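C-domain type II peptide synthetase (PDB 4ZNM) is a free-standing condensation-domain protein of type II peptide synthetase systems, built on the two-lobed fold of the CoA-dependent acyltransferase clan. Local coordinates at residues T271-Y276 against I289-F294; Q277-R282 against A439-D444; V258-A263 against A324-V329; Q24-M29 against I311-L316; T293-R298 against T342-F347. One frame throughout, in Å; residues are numbered along the deposited sequence.

Contact 1: T271-Y276 against I289-F294; sequences TMFAAY and ITVPTF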
# COMPACT_ATOMS: atom_id res chain seq x y z
N THR A 271 -3.96 17.45 -3.44
CA THR A 271 -4.28 18.33 -2.30
C THR A 271 -3.74 17.79 -0.97
O THR A 271 -3.12 18.53 -0.19
CB THR A 271 -5.80 18.53 -2.17
OG1 THR A 271 -6.32 19.02 -3.42
CG2 THR A 271 -6.12 19.54 -1.07
N MSE A 272 -3.98 16.52 -0.68
CA MSE A 272 -3.52 15.95 0.58
C MSE A 272 -1.97 15.85 0.63
O MSE A 272 -1.35 16.10 1.67
CB MSE A 272 -4.20 14.59 0.81
CG MSE A 272 -5.77 14.74 1.12
SE MSE A 272 -6.46 13.02 1.42
CE MSE A 272 -5.82 12.78 3.24
N PHE A 273 -1.36 15.59 -0.52
CA PHE A 273 0.10 15.59 -0.61
C PHE A 273 0.63 16.99 -0.39
O PHE A 273 1.56 17.18 0.40
CB PHE A 273 0.58 15.04 -1.98
CG PHE A 273 2.08 14.87 -2.06
CD1 PHE A 273 2.70 13.77 -1.49
CD2 PHE A 273 2.87 15.79 -2.69
CE1 PHE A 273 4.07 13.60 -1.56
CE2 PHE A 273 4.25 15.63 -2.75
CZ PHE A 273 4.84 14.54 -2.19
N ALA A 274 0.06 17.98 -1.07
CA ALA A 274 0.41 19.40 -0.82
C ALA A 274 0.37 19.75 0.65
O ALA A 274 1.27 20.43 1.16
CB ALA A 274 -0.51 20.34 -1.59
N ALA A 275 -0.71 19.35 1.33
CA ALA A 275 -0.83 19.64 2.76
C ALA A 275 0.31 18.98 3.54
O ALA A 275 0.78 19.51 4.55
CB ALA A 275 -2.16 19.18 3.30
N TYR A 276 0.74 17.80 3.10
CA TYR A 276 1.87 17.11 3.76
C TYR A 276 3.15 17.93 3.61
O TYR A 276 3.96 18.07 4.54
CB TYR A 276 2.06 15.71 3.20
CG TYR A 276 3.05 14.89 3.98
CD1 TYR A 276 2.90 14.73 5.34
CD2 TYR A 276 4.13 14.27 3.35
CE1 TYR A 276 3.79 13.99 6.07
CE2 TYR A 276 5.02 13.50 4.08
CZ TYR A 276 4.82 13.36 5.44
OH TYR A 276 5.67 12.61 6.22
N ILE A 289 11.61 20.53 -1.10
CA ILE A 289 11.05 19.37 -0.44
C ILE A 289 10.93 18.18 -1.38
O ILE A 289 10.19 18.22 -2.38
CB ILE A 289 9.68 19.73 0.16
CG1 ILE A 289 9.89 20.73 1.30
CG2 ILE A 289 8.97 18.48 0.65
CD1 ILE A 289 8.63 21.05 2.06
N THR A 290 11.66 17.12 -1.06
CA THR A 290 11.54 15.90 -1.83
C THR A 290 10.96 14.79 -0.95
O THR A 290 11.57 14.39 0.04
CB THR A 290 12.91 15.44 -2.40
OG1 THR A 290 13.46 16.45 -3.25
CG2 THR A 290 12.75 14.18 -3.20
N VAL A 291 9.82 14.27 -1.37
CA VAL A 291 9.08 13.22 -0.65
C VAL A 291 8.67 12.17 -1.66
O VAL A 291 8.10 12.49 -2.69
CB VAL A 291 7.86 13.77 0.11
CG1 VAL A 291 7.05 12.62 0.78
CG2 VAL A 291 8.30 14.75 1.16
N PRO A 292 8.95 10.90 -1.37
CA PRO A 292 8.55 9.87 -2.31
C PRO A 292 7.09 9.48 -2.12
O PRO A 292 6.54 9.59 -1.01
CB PRO A 292 9.46 8.68 -1.96
CG PRO A 292 9.86 8.91 -0.56
CD PRO A 292 9.83 10.37 -0.31
N THR A 293 6.48 9.05 -3.21
CA THR A 293 5.20 8.39 -3.16
C THR A 293 5.44 7.00 -3.71
O THR A 293 6.56 6.71 -4.15
CB THR A 293 4.11 9.15 -3.99
OG1 THR A 293 2.81 8.65 -3.65
CG2 THR A 293 4.34 8.98 -5.49
N PHE A 294 4.41 6.16 -3.71
CA PHE A 294 4.42 4.93 -4.50
C PHE A 294 3.41 5.12 -5.61
O PHE A 294 2.23 5.40 -5.35
CB PHE A 294 4.03 3.68 -3.69
CG PHE A 294 5.13 3.09 -2.88
CD1 PHE A 294 6.13 2.35 -3.48
CD2 PHE A 294 5.12 3.21 -1.50
CE1 PHE A 294 7.12 1.76 -2.74
CE2 PHE A 294 6.11 2.64 -0.74
CZ PHE A 294 7.13 1.92 -1.35

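Contact 2: Q277-R282 against A439-D444; sequences QVLLHR and AAFLAD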
# COMPACT_ATOMS: atom_id res chain seq x y z
N GLN A 277 3.33 18.50 2.43
CA GLN A 277 4.50 19.33 2.18
C GLN A 277 4.48 20.55 3.06
O GLN A 277 5.53 20.94 3.63
CB GLN A 277 4.57 19.73 0.72
CG GLN A 277 4.78 18.54 -0.17
CD GLN A 277 5.05 18.92 -1.60
OE1 GLN A 277 6.20 19.09 -2.00
NE2 GLN A 277 4.00 19.04 -2.37
N VAL A 278 3.31 21.15 3.20
CA VAL A 278 3.16 22.30 4.08
C VAL A 278 3.53 21.88 5.51
O VAL A 278 4.24 22.60 6.21
CB VAL A 278 1.74 22.90 4.01
CG1 VAL A 278 1.54 23.99 5.03
CG2 VAL A 278 1.50 23.51 2.65
N LEU A 279 3.04 20.73 5.93
CA LEU A 279 3.35 20.23 7.27
C LEU A 279 4.86 20.04 7.45
O LEU A 279 5.40 20.45 8.46
CB LEU A 279 2.67 18.89 7.53
CG LEU A 279 2.98 18.20 8.86
CD1 LEU A 279 2.42 18.99 10.04
CD2 LEU A 279 2.44 16.81 8.86
N LEU A 280 5.53 19.41 6.49
CA LEU A 280 6.97 19.21 6.60
C LEU A 280 7.76 20.51 6.57
O LEU A 280 8.79 20.65 7.24
CB LEU A 280 7.47 18.30 5.50
CG LEU A 280 6.94 16.86 5.55
CD1 LEU A 280 7.46 16.05 4.40
CD2 LEU A 280 7.26 16.17 6.85
N HIS A 281 7.31 21.48 5.78
CA HIS A 281 7.92 22.79 5.83
C HIS A 281 7.80 23.38 7.22
O HIS A 281 8.78 23.91 7.77
CB HIS A 281 7.29 23.76 4.84
CG HIS A 281 7.62 25.18 5.14
ND1 HIS A 281 8.87 25.71 4.89
CD2 HIS A 281 6.91 26.16 5.73
CE1 HIS A 281 8.89 26.97 5.28
NE2 HIS A 281 7.71 27.26 5.80
N ARG A 282 6.61 23.31 7.80
CA ARG A 282 6.43 23.82 9.15
C ARG A 282 7.26 23.02 10.20
O ARG A 282 7.76 23.58 11.17
CB ARG A 282 4.95 23.80 9.51
CG ARG A 282 4.28 25.16 9.32
CD ARG A 282 3.07 25.13 8.45
NE ARG A 282 1.84 25.23 9.23
CZ ARG A 282 0.73 25.84 8.81
NH1 ARG A 282 -0.34 25.87 9.59
NH2 ARG A 282 0.68 26.42 7.61
N ALA A 439 1.30 10.17 16.96
CA ALA A 439 -0.03 10.68 17.25
C ALA A 439 -0.09 12.20 17.05
O ALA A 439 -1.07 12.72 16.47
CB ALA A 439 -0.43 10.31 18.68
N ALA A 440 0.93 12.90 17.51
CA ALA A 440 1.01 14.36 17.36
C ALA A 440 1.23 14.73 15.89
O ALA A 440 0.66 15.69 15.38
CB ALA A 440 2.13 14.96 18.24
N PHE A 441 2.04 13.94 15.21
CA PHE A 441 2.35 14.17 13.81
C PHE A 441 1.04 14.09 13.00
O PHE A 441 0.77 14.95 12.19
CB PHE A 441 3.36 13.12 13.38
CG PHE A 441 4.02 13.36 12.05
CD1 PHE A 441 4.25 14.63 11.56
CD2 PHE A 441 4.46 12.27 11.31
CE1 PHE A 441 4.90 14.80 10.33
CE2 PHE A 441 5.11 12.43 10.09
CZ PHE A 441 5.32 13.70 9.59
N LEU A 442 0.25 13.04 13.23
CA LEU A 442 -1.01 12.84 12.55
C LEU A 442 -2.00 13.96 12.85
O LEU A 442 -2.68 14.47 11.96
CB LEU A 442 -1.60 11.47 12.95
CG LEU A 442 -3.02 11.18 12.52
CD1 LEU A 442 -3.13 11.27 11.02
CD2 LEU A 442 -3.35 9.78 13.01
N ALA A 443 -2.07 14.37 14.12
CA ALA A 443 -3.01 15.42 14.49
C ALA A 443 -2.61 16.76 13.86
O ALA A 443 -3.47 17.54 13.48
CB ALA A 443 -3.11 15.54 15.98
N ASP A 444 -1.30 17.01 13.76
CA ASP A 444 -0.78 18.21 13.09
C ASP A 444 -1.14 18.22 11.60
O ASP A 444 -1.47 19.26 11.02
CB ASP A 444 0.74 18.32 13.23
CG ASP A 444 1.20 18.60 14.65
OD1 ASP A 444 0.38 19.00 15.51
OD2 ASP A 444 2.41 18.42 14.91

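Contact 3: V258-A263 against A324-V329; sequences VEFSRA and ASFREV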
# COMPACT_ATOMS: atom_id res chain seq x y z
N VAL A 258 -12.61 17.47 -1.47
CA VAL A 258 -13.13 17.12 -2.80
C VAL A 258 -13.55 18.34 -3.62
O VAL A 258 -13.26 18.42 -4.81
CB VAL A 258 -14.32 16.14 -2.69
CG1 VAL A 258 -15.05 15.99 -4.03
CG2 VAL A 258 -13.85 14.78 -2.18
N GLU A 259 -14.27 19.25 -2.98
CA GLU A 259 -14.75 20.48 -3.63
C GLU A 259 -13.58 21.40 -4.02
O GLU A 259 -13.55 21.95 -5.11
CB GLU A 259 -15.72 21.22 -2.72
CG GLU A 259 -17.13 20.62 -2.70
CD GLU A 259 -17.96 21.02 -1.48
OE1 GLU A 259 -17.65 22.05 -0.86
OE2 GLU A 259 -18.91 20.29 -1.15
N PHE A 260 -12.61 21.55 -3.11
CA PHE A 260 -11.45 22.37 -3.40
C PHE A 260 -10.73 21.83 -4.63
O PHE A 260 -10.36 22.56 -5.54
CB PHE A 260 -10.48 22.41 -2.23
CG PHE A 260 -9.13 22.96 -2.60
CD1 PHE A 260 -8.92 24.33 -2.68
CD2 PHE A 260 -8.10 22.11 -2.93
CE1 PHE A 260 -7.68 24.83 -3.05
CE2 PHE A 260 -6.87 22.59 -3.30
CZ PHE A 260 -6.66 23.96 -3.36
N SER A 261 -10.52 20.53 -4.61
CA SER A 261 -9.74 19.84 -5.63
C SER A 261 -10.41 19.94 -6.98
O SER A 261 -9.79 20.32 -7.97
CB SER A 261 -9.55 18.37 -5.23
OG SER A 261 -8.72 18.27 -4.08
N ARG A 262 -11.69 19.58 -7.02
CA ARG A 262 -12.52 19.73 -8.22
C ARG A 262 -12.35 21.12 -8.83
O ARG A 262 -12.07 21.27 -10.03
CB ARG A 262 -14.00 19.49 -7.87
CG ARG A 262 -14.95 19.39 -9.10
CD ARG A 262 -16.39 19.86 -8.81
NE ARG A 262 -16.45 21.20 -8.22
CZ ARG A 262 -16.56 22.34 -8.91
NH1 ARG A 262 -16.65 22.36 -10.23
NH2 ARG A 262 -16.60 23.50 -8.25
N ALA A 263 -12.54 22.14 -8.01
CA ALA A 263 -12.51 23.51 -8.50
C ALA A 263 -11.10 23.91 -8.96
O ALA A 263 -10.96 24.64 -9.93
CB ALA A 263 -13.03 24.47 -7.44
N ALA A 324 2.71 31.89 -2.20
CA ALA A 324 1.91 32.91 -1.53
C ALA A 324 0.67 32.30 -0.90
O ALA A 324 -0.00 32.93 -0.11
CB ALA A 324 1.52 34.01 -2.52
N SER A 325 0.36 31.06 -1.22
CA SER A 325 -0.87 30.47 -0.73
C SER A 325 -0.81 28.97 -0.79
O SER A 325 0.01 28.41 -1.50
CB SER A 325 -2.05 30.95 -1.57
OG SER A 325 -1.89 30.45 -2.89
N PHE A 326 -1.70 28.32 -0.07
CA PHE A 326 -1.83 26.89 -0.22
C PHE A 326 -2.14 26.55 -1.67
O PHE A 326 -1.62 25.59 -2.23
CB PHE A 326 -2.91 26.37 0.70
CG PHE A 326 -3.15 24.90 0.55
CD1 PHE A 326 -2.21 24.00 0.99
CD2 PHE A 326 -4.29 24.42 -0.05
CE1 PHE A 326 -2.39 22.66 0.85
CE2 PHE A 326 -4.47 23.06 -0.18
CZ PHE A 326 -3.51 22.19 0.27
N ARG A 327 -3.00 27.35 -2.31
CA ARG A 327 -3.38 27.04 -3.68
C ARG A 327 -2.15 26.92 -4.58
O ARG A 327 -2.08 26.04 -5.45
CB ARG A 327 -4.34 28.09 -4.25
CG ARG A 327 -4.83 27.75 -5.66
CD ARG A 327 -5.77 28.79 -6.20
NE ARG A 327 -6.92 28.98 -5.32
CZ ARG A 327 -7.95 28.15 -5.24
NH1 ARG A 327 -7.99 27.05 -5.99
NH2 ARG A 327 -8.95 28.42 -4.41
N GLU A 328 -1.17 27.79 -4.36
CA GLU A 328 0.05 27.73 -5.17
C GLU A 328 0.86 26.47 -4.84
O GLU A 328 1.49 25.89 -5.73
CB GLU A 328 0.90 28.99 -4.96
CG GLU A 328 0.34 30.19 -5.67
CD GLU A 328 1.13 31.49 -5.45
OE1 GLU A 328 2.31 31.44 -5.02
OE2 GLU A 328 0.54 32.56 -5.71
N VAL A 329 0.85 26.02 -3.59
CA VAL A 329 1.54 24.75 -3.26
C VAL A 329 0.91 23.60 -4.08
O VAL A 329 1.62 22.76 -4.65
CB VAL A 329 1.49 24.43 -1.76
CG1 VAL A 329 2.19 23.10 -1.49
CG2 VAL A 329 2.20 25.51 -0.94
O HOH W 1 -10.22 25.11 -5.69

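Contact 4: Q24-M29 against I311-L316; sequences QEFLCM and INFLPL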
# COMPACT_ATOMS: atom_id res chain seq x y z
N GLN A 24 10.91 -5.90 -6.58
CA GLN A 24 11.56 -6.80 -5.64
C GLN A 24 13.06 -6.41 -5.46
O GLN A 24 13.60 -6.53 -4.36
CB GLN A 24 11.39 -8.24 -6.12
CG GLN A 24 9.94 -8.71 -5.89
CD GLN A 24 9.56 -10.00 -6.59
OE1 GLN A 24 10.27 -10.47 -7.48
NE2 GLN A 24 8.41 -10.57 -6.20
N GLU A 25 13.70 -5.94 -6.52
CA GLU A 25 15.05 -5.35 -6.42
C GLU A 25 15.10 -4.17 -5.45
O GLU A 25 16.02 -4.03 -4.63
CB GLU A 25 15.55 -4.86 -7.78
CG GLU A 25 16.00 -5.93 -8.72
CD GLU A 25 16.58 -5.37 -10.02
OE1 GLU A 25 16.77 -4.13 -10.18
OE2 GLU A 25 16.84 -6.22 -10.90
N PHE A 26 14.11 -3.29 -5.57
CA PHE A 26 13.98 -2.18 -4.64
C PHE A 26 13.89 -2.73 -3.22
O PHE A 26 14.58 -2.25 -2.34
CB PHE A 26 12.75 -1.33 -5.01
CG PHE A 26 12.25 -0.43 -3.92
CD1 PHE A 26 12.84 0.79 -3.69
CD2 PHE A 26 11.18 -0.80 -3.14
CE1 PHE A 26 12.36 1.60 -2.71
CE2 PHE A 26 10.71 0.02 -2.15
CZ PHE A 26 11.29 1.21 -1.95
N LEU A 27 13.09 -3.76 -2.98
CA LEU A 27 12.98 -4.32 -1.63
C LEU A 27 14.33 -4.88 -1.11
O LEU A 27 14.61 -4.78 0.07
CB LEU A 27 11.89 -5.42 -1.59
CG LEU A 27 10.44 -4.93 -1.92
CD1 LEU A 27 9.46 -6.06 -2.01
CD2 LEU A 27 9.96 -3.93 -0.90
N CYS A 28 15.12 -5.49 -1.99
CA CYS A 28 16.47 -5.95 -1.63
C CYS A 28 17.31 -4.85 -1.00
O CYS A 28 18.14 -5.12 -0.13
CB CYS A 28 17.22 -6.50 -2.84
SG CYS A 28 16.62 -8.10 -3.36
N MSE A 29 17.09 -3.61 -1.42
CA MSE A 29 17.87 -2.51 -0.89
C MSE A 29 17.58 -2.36 0.61
O MSE A 29 18.38 -1.77 1.34
CB MSE A 29 17.56 -1.19 -1.62
CG MSE A 29 17.83 -1.21 -3.13
SE MSE A 29 17.26 0.46 -4.09
CE MSE A 29 17.79 1.67 -2.74
N ILE A 311 3.93 -1.79 -7.37
CA ILE A 311 4.05 -0.39 -6.98
C ILE A 311 5.50 0.07 -7.13
O ILE A 311 6.44 -0.73 -7.07
CB ILE A 311 3.53 -0.15 -5.56
CG1 ILE A 311 4.24 -1.05 -4.55
CG2 ILE A 311 2.00 -0.33 -5.53
CD1 ILE A 311 3.77 -0.80 -3.10
N ASN A 312 5.68 1.37 -7.33
CA ASN A 312 7.01 1.92 -7.65
C ASN A 312 7.30 3.21 -6.87
O ASN A 312 6.52 4.15 -6.86
CB ASN A 312 7.11 2.15 -9.15
CG ASN A 312 8.46 2.67 -9.58
OD1 ASN A 312 9.52 2.17 -9.15
ND2 ASN A 312 8.44 3.68 -10.43
N PHE A 313 8.40 3.18 -6.14
CA PHE A 313 8.90 4.30 -5.35
C PHE A 313 9.24 5.45 -6.29
O PHE A 313 10.01 5.27 -7.23
CB PHE A 313 10.12 3.78 -4.57
CG PHE A 313 10.66 4.68 -3.49
CD1 PHE A 313 10.23 4.55 -2.18
CD2 PHE A 313 11.66 5.60 -3.79
CE1 PHE A 313 10.78 5.32 -1.16
CE2 PHE A 313 12.22 6.38 -2.79
CZ PHE A 313 11.77 6.24 -1.47
N LEU A 314 8.62 6.61 -6.09
CA LEU A 314 8.64 7.69 -7.07
C LEU A 314 8.91 9.03 -6.38
O LEU A 314 8.06 9.55 -5.65
CB LEU A 314 7.31 7.74 -7.82
CG LEU A 314 7.14 8.86 -8.84
CD1 LEU A 314 8.15 8.69 -9.98
CD2 LEU A 314 5.71 8.94 -9.37
N PRO A 315 10.10 9.60 -6.58
CA PRO A 315 10.39 10.81 -5.80
C PRO A 315 9.76 12.07 -6.39
O PRO A 315 9.84 12.31 -7.60
CB PRO A 315 11.92 10.88 -5.80
CG PRO A 315 12.36 10.03 -6.95
CD PRO A 315 11.31 9.00 -7.16
N LEU A 316 9.12 12.85 -5.52
CA LEU A 316 8.42 14.07 -5.91
C LEU A 316 9.12 15.25 -5.28
O LEU A 316 9.07 15.40 -4.06
CB LEU A 316 6.95 14.03 -5.46
CG LEU A 316 6.15 12.86 -6.01
CD1 LEU A 316 4.72 12.86 -5.55
CD2 LEU A 316 6.20 12.81 -7.51

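Contact 5: T293-R298 against T342-F347; sequences TFSGGR and THELPF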
# COMPACT_ATOMS: atom_id res chain seq x y z
N THR A 293 6.48 9.05 -3.21
CA THR A 293 5.20 8.39 -3.16
C THR A 293 5.44 7.00 -3.71
O THR A 293 6.56 6.71 -4.15
CB THR A 293 4.11 9.15 -3.99
OG1 THR A 293 2.81 8.65 -3.65
CG2 THR A 293 4.34 8.98 -5.49
N PHE A 294 4.41 6.16 -3.71
CA PHE A 294 4.42 4.93 -4.50
C PHE A 294 3.41 5.12 -5.61
O PHE A 294 2.23 5.40 -5.35
CB PHE A 294 4.03 3.68 -3.69
CG PHE A 294 5.13 3.09 -2.88
CD1 PHE A 294 6.13 2.35 -3.48
CD2 PHE A 294 5.12 3.21 -1.50
CE1 PHE A 294 7.12 1.76 -2.74
CE2 PHE A 294 6.11 2.64 -0.74
CZ PHE A 294 7.13 1.92 -1.35
N SER A 295 3.85 4.96 -6.84
CA SER A 295 2.89 4.96 -7.93
C SER A 295 2.23 3.58 -7.98
O SER A 295 2.72 2.64 -7.37
CB SER A 295 3.57 5.29 -9.25
OG SER A 295 4.33 4.16 -9.65
N GLY A 296 1.14 3.45 -8.73
CA GLY A 296 0.48 2.16 -8.87
C GLY A 296 1.31 1.16 -9.68
O GLY A 296 1.21 -0.05 -9.45
N GLY A 297 2.09 1.64 -10.65
CA GLY A 297 2.98 0.79 -11.43
C GLY A 297 2.24 -0.07 -12.47
O GLY A 297 2.81 -0.98 -13.06
N ARG A 298 0.96 0.25 -12.68
CA ARG A 298 0.08 -0.49 -13.60
C ARG A 298 -0.45 0.34 -14.78
O ARG A 298 -1.63 0.25 -15.15
CB ARG A 298 -1.10 -1.05 -12.82
CG ARG A 298 -0.61 -2.10 -11.81
CD ARG A 298 -1.74 -2.65 -11.07
NE ARG A 298 -1.42 -3.65 -10.06
CZ ARG A 298 -1.59 -4.96 -10.20
NH1 ARG A 298 -1.99 -5.48 -11.36
NH2 ARG A 298 -1.35 -5.76 -9.18
N THR A 342 5.23 11.31 -16.18
CA THR A 342 5.67 11.28 -17.59
C THR A 342 7.01 10.58 -17.71
O THR A 342 7.25 9.80 -18.64
CB THR A 342 5.80 12.70 -18.17
OG1 THR A 342 4.50 13.26 -18.29
CG2 THR A 342 6.48 12.68 -19.55
N HIS A 343 7.90 10.85 -16.76
CA HIS A 343 9.25 10.31 -16.84
C HIS A 343 9.48 9.17 -15.89
O HIS A 343 10.62 8.85 -15.56
CB HIS A 343 10.27 11.39 -16.57
CG HIS A 343 10.26 12.49 -17.58
ND1 HIS A 343 10.80 12.33 -18.84
CD2 HIS A 343 9.79 13.76 -17.52
CE1 HIS A 343 10.67 13.47 -19.52
NE2 HIS A 343 10.07 14.35 -18.74
N GLU A 344 8.40 8.53 -15.45
CA GLU A 344 8.54 7.55 -14.39
C GLU A 344 9.51 6.44 -14.78
O GLU A 344 9.45 5.88 -15.88
CB GLU A 344 7.19 6.92 -14.01
CG GLU A 344 7.35 5.90 -12.91
CD GLU A 344 6.03 5.32 -12.34
OE1 GLU A 344 4.95 5.76 -12.76
OE2 GLU A 344 6.10 4.39 -11.49
N LEU A 345 10.37 6.09 -13.83
CA LEU A 345 11.26 4.94 -13.97
C LEU A 345 11.22 4.01 -12.77
O LEU A 345 11.03 4.46 -11.64
CB LEU A 345 12.70 5.42 -14.16
CG LEU A 345 13.06 6.22 -15.43
CD1 LEU A 345 14.49 6.68 -15.33
CD2 LEU A 345 12.85 5.37 -16.69
N PRO A 346 11.47 2.71 -13.00
CA PRO A 346 11.65 1.82 -11.85
C PRO A 346 12.77 2.35 -10.96
O PRO A 346 13.89 2.57 -11.45
CB PRO A 346 12.03 0.48 -12.47
CG PRO A 346 11.88 0.64 -13.96
CD PRO A 346 11.91 2.08 -14.26
N PHE A 347 12.47 2.53 -9.68
CA PHE A 347 13.39 3.22 -8.80
C PHE A 347 14.77 2.56 -8.73
O PHE A 347 15.77 3.26 -8.63
CB PHE A 347 12.80 3.33 -7.38
CG PHE A 347 13.59 4.23 -6.47
CD1 PHE A 347 14.31 3.72 -5.42
CD2 PHE A 347 13.62 5.60 -6.68
CE1 PHE A 347 15.04 4.56 -4.57
CE2 PHE A 347 14.34 6.43 -5.84
CZ PHE A 347 15.05 5.90 -4.79
O HOH W 2 2.85 4.11 -12.45

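Contact 1: T271-Y276 against I289-F294
Two aromatic rings of helix 268-284 meet Val-291 of strand 288-295: the Tyr-276 ring takes Val-291 CG1 at its edge, near its own plane, while the Phe-273 ring meets Val-291 obliquely. Beyond this pair of segments, Tyr-276 is stacked with Phe-371 and meets Trp-412 edge-to-face. The unit is a helix packed on the strand that follows it in sequence, within the C-terminal part of the chloramphenicol acetyltransferase-like fold that condensation domains share.

No hydrogen bond crosses the interface, and the evidence for cohesion is apolar contact: 154 Å² is buried, and all three touching residues are buried in the chain. Both ring-bearing residues place CG opposite the backbone N (chi1 -173° for Phe-273, -171° for Tyr-276), which carries the two rings off the helix one turn apart and brings both to the same valine. The Phe-273 and Val-291 side chains run past each other in opposite senses, with Phe-273 CZ 3.9 Å from Val-291 CB. Tyr-276 instead crosses Val-291 at roughly a right angle. Its hydroxyl does not take part here; it hydrogen-bonds to Ser-369 OG, an anchor for the far end of the ring. Leu-316 and Thr-333 add further contacts to Phe-273.

The branch shared by the two rings is Val-291 CG1, which lies 3.9 Å from Phe-273 CE1 and 4.0 Å from Tyr-276 CE2.

Contact 2: Q277-R282 against A439-D444
With chi1 at 176°, Leu-279 holds CG opposite its backbone N and reaches its two methyls across to helix 435-454, where Phe-441, with chi1 at -168°, extends its ring back toward them. The methyls divide the work. CD2 of Leu-279 is 3.5 Å from Phe-441 CE1, a tight carbon-carbon approach that meets the ring obliquely, and CD1 of the same leucine lies 3.7 Å from Asp-444 CB, against the base of the side chain and the adjoining backbone.

Leu-280 joins from the next position: its CD2 comes to 4.2 Å from Phe-441 CZ, at the ring edge and near the ring plane. This is helix-on-helix packing within the C-terminal part of the condensation-domain fold. The local axes pass 11.2 Å apart with their N-to-C directions 123° from each other, a wide separation that the long leucine and phenylalanine side chains span. No hydrogen bond crosses; the touching atoms are all carbons.

Phe-441 has further partners: Arg-283 makes a cation-pi interaction with its ring, and Trp-412 meets it edge-to-face. Leu-279 also packs on Tyr-445 and Val-448, which continue the same face of helix 435-454.

Contact 3: V258-A263 against A324-V329
Aromatic contact joins Phe-260 to Phe-326, bringing together helix 251-264 and the first turn of helix 326-335, two helices that both pack on helix 268-284. The rings are inclined at 44° with centroids 5.7 Å apart, an oblique pairing; Phe-260 CE2 is 4.0 Å from Phe-326 CE2. Thr-271 of helix 268-284 touches both rings.

A second kind of approach sets the ring of Phe-260 against a guanidinium. CE1 of Phe-260 lies over one face of the Arg-327 group, 3.7 Å from NH1, with the two planes 34° apart. The arginine chain runs straight through chi1 and chi2 and then bends at chi3 (-56°) to get there. Its charge is answered by Asp-457, whose OD1 forms a salt bridge with NE.

Hydrogen bonding across the contact runs through one water. It donates to Phe-260 O at 2.6 Å and accepts from Arg-327 NH1 at 3.0 Å, lying in the guanidinium plane at its edge.

Within 324-329, hydrogen bonds secure the helix start. Ser-325 is the N-cap, its OG accepting from Glu-328 N at 3.1 Å. The glutamate side chain turns back in its turn: OE1 of Glu-328 accepts from Ala-324 N at 2.9 Å, approached from above the carboxylate plane.

Contact 4: Q24-M29 against I311-L316
The N-terminal helix 22-28 rests here on strand 312-319, which pairs antiparallel with strand 288-295. A single pair of rings makes the contact: Phe-26 from the helix and Phe-313 from the strand, both buried.

The evidence for an oblique meeting is a 33° angle between the planes and centroids 5.1 Å apart. The outer end of the Phe-26 ring does the touching. Its CZ is 3.5 Å from Phe-313 CD1, and its CE1 sits 3.6 Å from both CG and CB of Phe-313, so the helix ring bears on the root of the strand ring as well as on its near side. Taken as whole side chains, the two cross at about a right angle. In each residue CG stands opposite the backbone N (chi1 162° and -169°), which turns the two rings toward each other between helix and strand.

More aromatic and aliphatic groups enclose the pair: Phe-347 meets the Phe-313 ring, Phe-30 meets that of Phe-26, and Ile-368 and Val-370 of strand 366-373 pack against Phe-313. Polar ties hold the helix, since Glu-25 forms a salt bridge with Arg-201 and Gln-24 NE2 hydrogen-bonds to Thr-158 O. The result is a buried aromatic seam, an N-terminal helix packed through one ring pair on a strand from the later half of the condensation-domain fold.

Contact 5: T293-R298 against T342-F347
Ser-295, the last strand residue of 293-298, makes the direct contact with Glu-344: its OG donates to OE2 over 2.6 Å. The acceptor is met on the syn side of the carboxylate, with the donor 29° out of its plane. OG of the serine stands between the backbone N and the carbonyl carbon (chi1 73°), and the glutamate reaches it with an extended side chain. OE2 does double duty, because Asn-312 ND2 also hydrogen-bonds to it.

Gly-296 then turns the chain out of the strand, and Gly-297 makes the second, indirect link. Its N donates at 3.1 Å to a water that in turn donates at 2.7 Å to Glu-344 OE1. The positive phi of Gly-297 (75°) is one that glycine accommodates readily. Both carboxylate oxygens are thereby engaged, one directly and one through water, which fixes the rotation of the group. Arg-298 leads the chain away, its guanidinium in a salt bridge with Asp-161.

The site lies where strand 288-295 runs out beside strand 312-319, to which Ser-295 is joined by backbone hydrogen bonding at Asn-312. Facing it is the loop between helices 339-342 and 347-350, whose Leu-345 packs on helix 207-219.

Strand 288-295 and its antiparallel partner connect most of the contacts. Contacts 1 and 5 share Thr-293 and Phe-294, and contact 1 meets contact 4 through this strand pair, where Thr-293 O is 2.8 Å from Leu-314 N. Contacts 4 and 5 lie closest, their centres about 9 Å apart. Helix 268-284 serves contacts 1 and 2, whose centres are about 12 Å apart, and Val-291 CG2 touches Leu-280 CD1 at 3.6 Å. Contact 3 joins this group through Thr-271 OG1 and Ser-261 OG, 2.6 Å apart. Contacts 3 and 4 are about 29 Å apart between centres and do not touch. None of the five includes the sodium-site residues Ser-130, Glu-133 and Pro-135.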